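Local coordinates for HD domain protein (Enterococcus faecalis, PDB 4LRL) that probably hydrolyses deoxyribonucleoside triphosphates as an allosterically regulated HD-domain triphosphohydrolase, and binds dGTP, dTTP and a metal ion, at residues 146-151 / 278-283. Numbering follows the deposited sequence.
Sequences EHIFDT and ILDHLL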
ATOM      1  N   GLU C 146      -3.452  35.014  10.367  1.00 46.84           N
ATOM      2  CA  GLU C 146      -2.334  35.949  10.528  1.00 48.65           C
ATOM      3  C   GLU C 146      -2.410  37.108   9.551  1.00 49.89           C
ATOM      4  O   GLU C 146      -1.987  38.215   9.871  1.00 51.39           O
ATOM      5  CB  GLU C 146      -0.987  35.233  10.418  1.00 47.77           C
ATOM      6  CG  GLU C 146      -0.802  34.158  11.483  1.00 49.04           C
ATOM      7  CD  GLU C 146       0.463  33.331  11.324  1.00 50.80           C
ATOM      8  OE1 GLU C 146       0.666  32.432  12.163  1.00 51.14           O
ATOM      9  OE2 GLU C 146       1.255  33.576  10.383  1.00 52.64           O
ATOM     10  N   HIS C 147      -2.950  36.856   8.361  1.00 49.51           N
ATOM     11  CA  HIS C 147      -3.118  37.926   7.381  1.00 51.18           C
ATOM     12  C   HIS C 147      -4.111  38.988   7.867  1.00 52.79           C
ATOM     13  O   HIS C 147      -3.842  40.184   7.755  1.00 54.91           O
ATOM     14  CB  HIS C 147      -3.531  37.373   6.008  1.00 50.40           C
ATOM     15  CG  HIS C 147      -3.801  38.440   4.988  1.00 52.78           C
ATOM     16  ND1 HIS C 147      -5.044  38.635   4.423  1.00 53.03           N
ATOM     17  CD2 HIS C 147      -2.991  39.383   4.450  1.00 54.28           C
ATOM     18  CE1 HIS C 147      -4.985  39.643   3.570  1.00 55.28           C
ATOM     19  NE2 HIS C 147      -3.752  40.118   3.573  1.00 56.44           N
ATOM     20  N   ILE C 148      -5.237  38.543   8.425  1.00 52.30           N
ATOM     21  CA  ILE C 148      -6.316  39.446   8.852  1.00 53.94           C
ATOM     22  C   ILE C 148      -6.069  40.060  10.235  1.00 55.20           C
ATOM     23  O   ILE C 148      -6.313  41.254  10.443  1.00 56.96           O
ATOM     24  CB  ILE C 148      -7.710  38.732   8.851  1.00 53.39           C
ATOM     25  CG1 ILE C 148      -7.996  38.041   7.502  1.00 51.84           C
ATOM     26  CG2 ILE C 148      -8.833  39.698   9.250  1.00 55.02           C
ATOM     27  CD1 ILE C 148      -8.058  38.972   6.299  1.00 53.00           C
ATOM     28  N   PHE C 149      -5.592  39.248  11.177  1.00 54.10           N
ATOM     29  CA  PHE C 149      -5.456  39.706  12.561  1.00 55.54           C
ATOM     30  C   PHE C 149      -4.026  40.003  13.015  1.00 56.28           C
ATOM     31  O   PHE C 149      -3.803  40.343  14.172  1.00 57.24           O
ATOM     32  CB  PHE C 149      -6.146  38.735  13.514  1.00 54.31           C
ATOM     33  CG  PHE C 149      -7.616  38.593  13.258  1.00 54.18           C
ATOM     34  CD1 PHE C 149      -8.125  37.439  12.673  1.00 52.06           C
ATOM     35  CD2 PHE C 149      -8.490  39.621  13.580  1.00 56.00           C
ATOM     36  CE1 PHE C 149      -9.486  37.304  12.430  1.00 52.06           C
ATOM     37  CE2 PHE C 149      -9.864  39.497  13.334  1.00 56.75           C
ATOM     38  CZ  PHE C 149     -10.359  38.335  12.760  1.00 54.11           C
ATOM     39  N   ASP C 150      -3.077  39.881  12.088  1.00 56.37           N
ATOM     40  CA  ASP C 150      -1.661  40.184  12.321  1.00 57.62           C
ATOM     41  C   ASP C 150      -1.037  39.432  13.512  1.00 56.96           C
ATOM     42  O   ASP C 150      -0.186  39.967  14.227  1.00 58.33           O
ATOM     43  CB  ASP C 150      -1.425  41.706  12.403  1.00 60.39           C
ATOM     44  CG  ASP C 150      -0.088  42.126  11.796  1.00 62.34           C
ATOM     45  OD1 ASP C 150       0.489  41.338  11.002  1.00 61.05           O
ATOM     46  OD2 ASP C 150       0.388  43.244  12.114  1.00 65.30           O
ATOM     47  N   THR C 151      -1.479  38.191  13.716  1.00 55.40           N
ATOM     48  CA  THR C 151      -0.851  37.277  14.669  1.00 54.44           C
ATOM     49  C   THR C 151       0.407  36.657  14.048  1.00 53.50           C
ATOM     50  O   THR C 151       0.609  36.728  12.833  1.00 53.58           O
ATOM     51  CB  THR C 151      -1.817  36.135  15.096  1.00 53.18           C
ATOM     52  OG1 THR C 151      -2.365  35.501  13.936  1.00 51.62           O
ATOM     53  CG2 THR C 151      -2.955  36.665  15.950  1.00 54.45           C
ATOM     54  N   ILE C 278     -12.284  32.962   0.256  1.00 33.74           N
ATOM     55  CA  ILE C 278     -13.592  33.246   0.844  1.00 33.67           C
ATOM     56  C   ILE C 278     -13.500  33.420   2.362  1.00 33.76           C
ATOM     57  O   ILE C 278     -14.065  34.362   2.920  1.00 34.45           O
ATOM     58  CB  ILE C 278     -14.636  32.181   0.448  1.00 33.97           C
ATOM     59  CG1 ILE C 278     -15.207  32.531  -0.924  1.00 35.11           C
ATOM     60  CG2 ILE C 278     -15.781  32.092   1.481  1.00 33.31           C
ATOM     61  CD1 ILE C 278     -15.550  31.335  -1.722  1.00 38.52           C
ATOM     62  N   LEU C 279     -12.774  32.524   3.019  1.00 33.01           N
ATOM     63  CA  LEU C 279     -12.517  32.652   4.443  1.00 33.18           C
ATOM     64  C   LEU C 279     -11.828  33.993   4.773  1.00 33.80           C
ATOM     65  O   LEU C 279     -12.203  34.667   5.736  1.00 34.19           O
ATOM     66  CB  LEU C 279     -11.663  31.482   4.930  1.00 32.39           C
ATOM     67  CG  LEU C 279     -11.153  31.465   6.374  1.00 32.72           C
ATOM     68  CD1 LEU C 279     -12.308  31.365   7.370  1.00 32.37           C
ATOM     69  CD2 LEU C 279     -10.195  30.293   6.553  1.00 31.02           C
ATOM     70  N   ASP C 280     -10.834  34.368   3.969  1.00 33.35           N
ATOM     71  CA  ASP C 280     -10.067  35.590   4.202  1.00 34.24           C
ATOM     72  C   ASP C 280     -11.002  36.790   4.194  1.00 34.88           C
ATOM     73  O   ASP C 280     -11.003  37.602   5.120  1.00 35.82           O
ATOM     74  CB  ASP C 280      -8.951  35.736   3.152  1.00 33.89           C
ATOM     75  CG  ASP C 280      -8.120  37.008   3.330  1.00 35.90           C
ATOM     76  OD1 ASP C 280      -6.971  36.910   3.791  1.00 37.59           O
ATOM     77  OD2 ASP C 280      -8.601  38.115   3.007  1.00 38.80           O
ATOM     78  N   HIS C 281     -11.817  36.876   3.152  1.00 34.55           N
ATOM     79  CA  HIS C 281     -12.686  38.022   2.949  1.00 34.84           C
ATOM     80  C   HIS C 281     -13.843  38.043   3.939  1.00 35.26           C
ATOM     81  O   HIS C 281     -14.292  39.113   4.366  1.00 36.01           O
ATOM     82  CB  HIS C 281     -13.189  38.026   1.515  1.00 34.64           C
ATOM     83  CG  HIS C 281     -12.124  38.326   0.508  1.00 34.69           C
ATOM     84  ND1 HIS C 281     -12.337  38.226  -0.849  1.00 34.28           N
ATOM     85  CD2 HIS C 281     -10.838  38.733   0.663  1.00 34.48           C
ATOM     86  CE1 HIS C 281     -11.233  38.577  -1.489  1.00 35.52           C
ATOM     87  NE2 HIS C 281     -10.308  38.887  -0.595  1.00 34.29           N
ATOM     88  N   LEU C 282     -14.312  36.850   4.301  1.00 34.49           N
ATOM     89  CA  LEU C 282     -15.321  36.670   5.338  1.00 34.63           C
ATOM     90  C   LEU C 282     -14.868  37.237   6.679  1.00 35.47           C
ATOM     91  O   LEU C 282     -15.604  37.971   7.326  1.00 36.66           O
ATOM     92  CB  LEU C 282     -15.651  35.182   5.484  1.00 34.00           C
ATOM     93  CG  LEU C 282     -16.518  34.701   6.649  1.00 34.42           C
ATOM     94  CD1 LEU C 282     -17.886  35.335   6.584  1.00 32.23           C
ATOM     95  CD2 LEU C 282     -16.603  33.159   6.631  1.00 32.98           C
ATOM     96  N   LEU C 283     -13.653  36.902   7.090  1.00 35.19           N
ATOM     97  CA  LEU C 283     -13.125  37.412   8.343  1.00 36.29           C
ATOM     98  C   LEU C 283     -12.874  38.909   8.230  1.00 37.67           C
ATOM     99  O   LEU C 283     -13.079  39.657   9.191  1.00 38.76           O
ATOM    100  CB  LEU C 283     -11.839  36.675   8.739  1.00 35.80           C
ATOM    101  CG  LEU C 283     -11.969  35.182   9.072  1.00 34.24           C
ATOM    102  CD1 LEU C 283     -10.600  34.563   9.180  1.00 34.22           C
ATOM    103  CD2 LEU C 283     -12.760  34.940  10.359  1.00 35.78           C
TER
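A helix-helix contact, in which H147, I148 and F149 from the last turn of helix 142-149 in the HD-domain region meet D280 and L283 on helix 270-291 of the HD-associated region, joins two parts of the chain far apart in sequence. Its polar element is a histidine-carboxylate hydrogen bond: H147 ND1 donates to D280 OD1 across 2.7 Å. The bond is bent, with an N-H...O angle of 139°; the oxygen approaches the ring edge but is tilted 24° out of the imidazole plane. D280 OD1 accepts through its syn lone pair, on the side of OD2, and the ring and carboxylate planes are turned 33° apart. Both side chains extend with CG anti to the backbone nitrogen, which brings imidazole and carboxylate together between the two helices. The negative carboxylate could stabilise positive charge on the ring.

I148 packs beside this pair. Its CD1 comes within 3.4 Å of D280 OD1 and equally close to OD2, so a methyl group lies against the carboxylate next to the histidine. Farther back along the same side chain, I148 CG1 packs on L283 CB at 4.3 Å. F149 completes the apolar side, its CE1 4.4 Å from L283 CD1, while I148 CG2 lies over the centre of one face of the phenyl ring, 3.9 Å above its plane.

H143, which binds dATP in another structure of this protein, lies one turn before H147 on the same helix. T144 of that helix also touches D280 and L283, extending the interface, and F145 meets the F149 ring. Behind helix 270-291, L282 packs against helices 322-332 and 338-348, and F329 of the former also reaches L283.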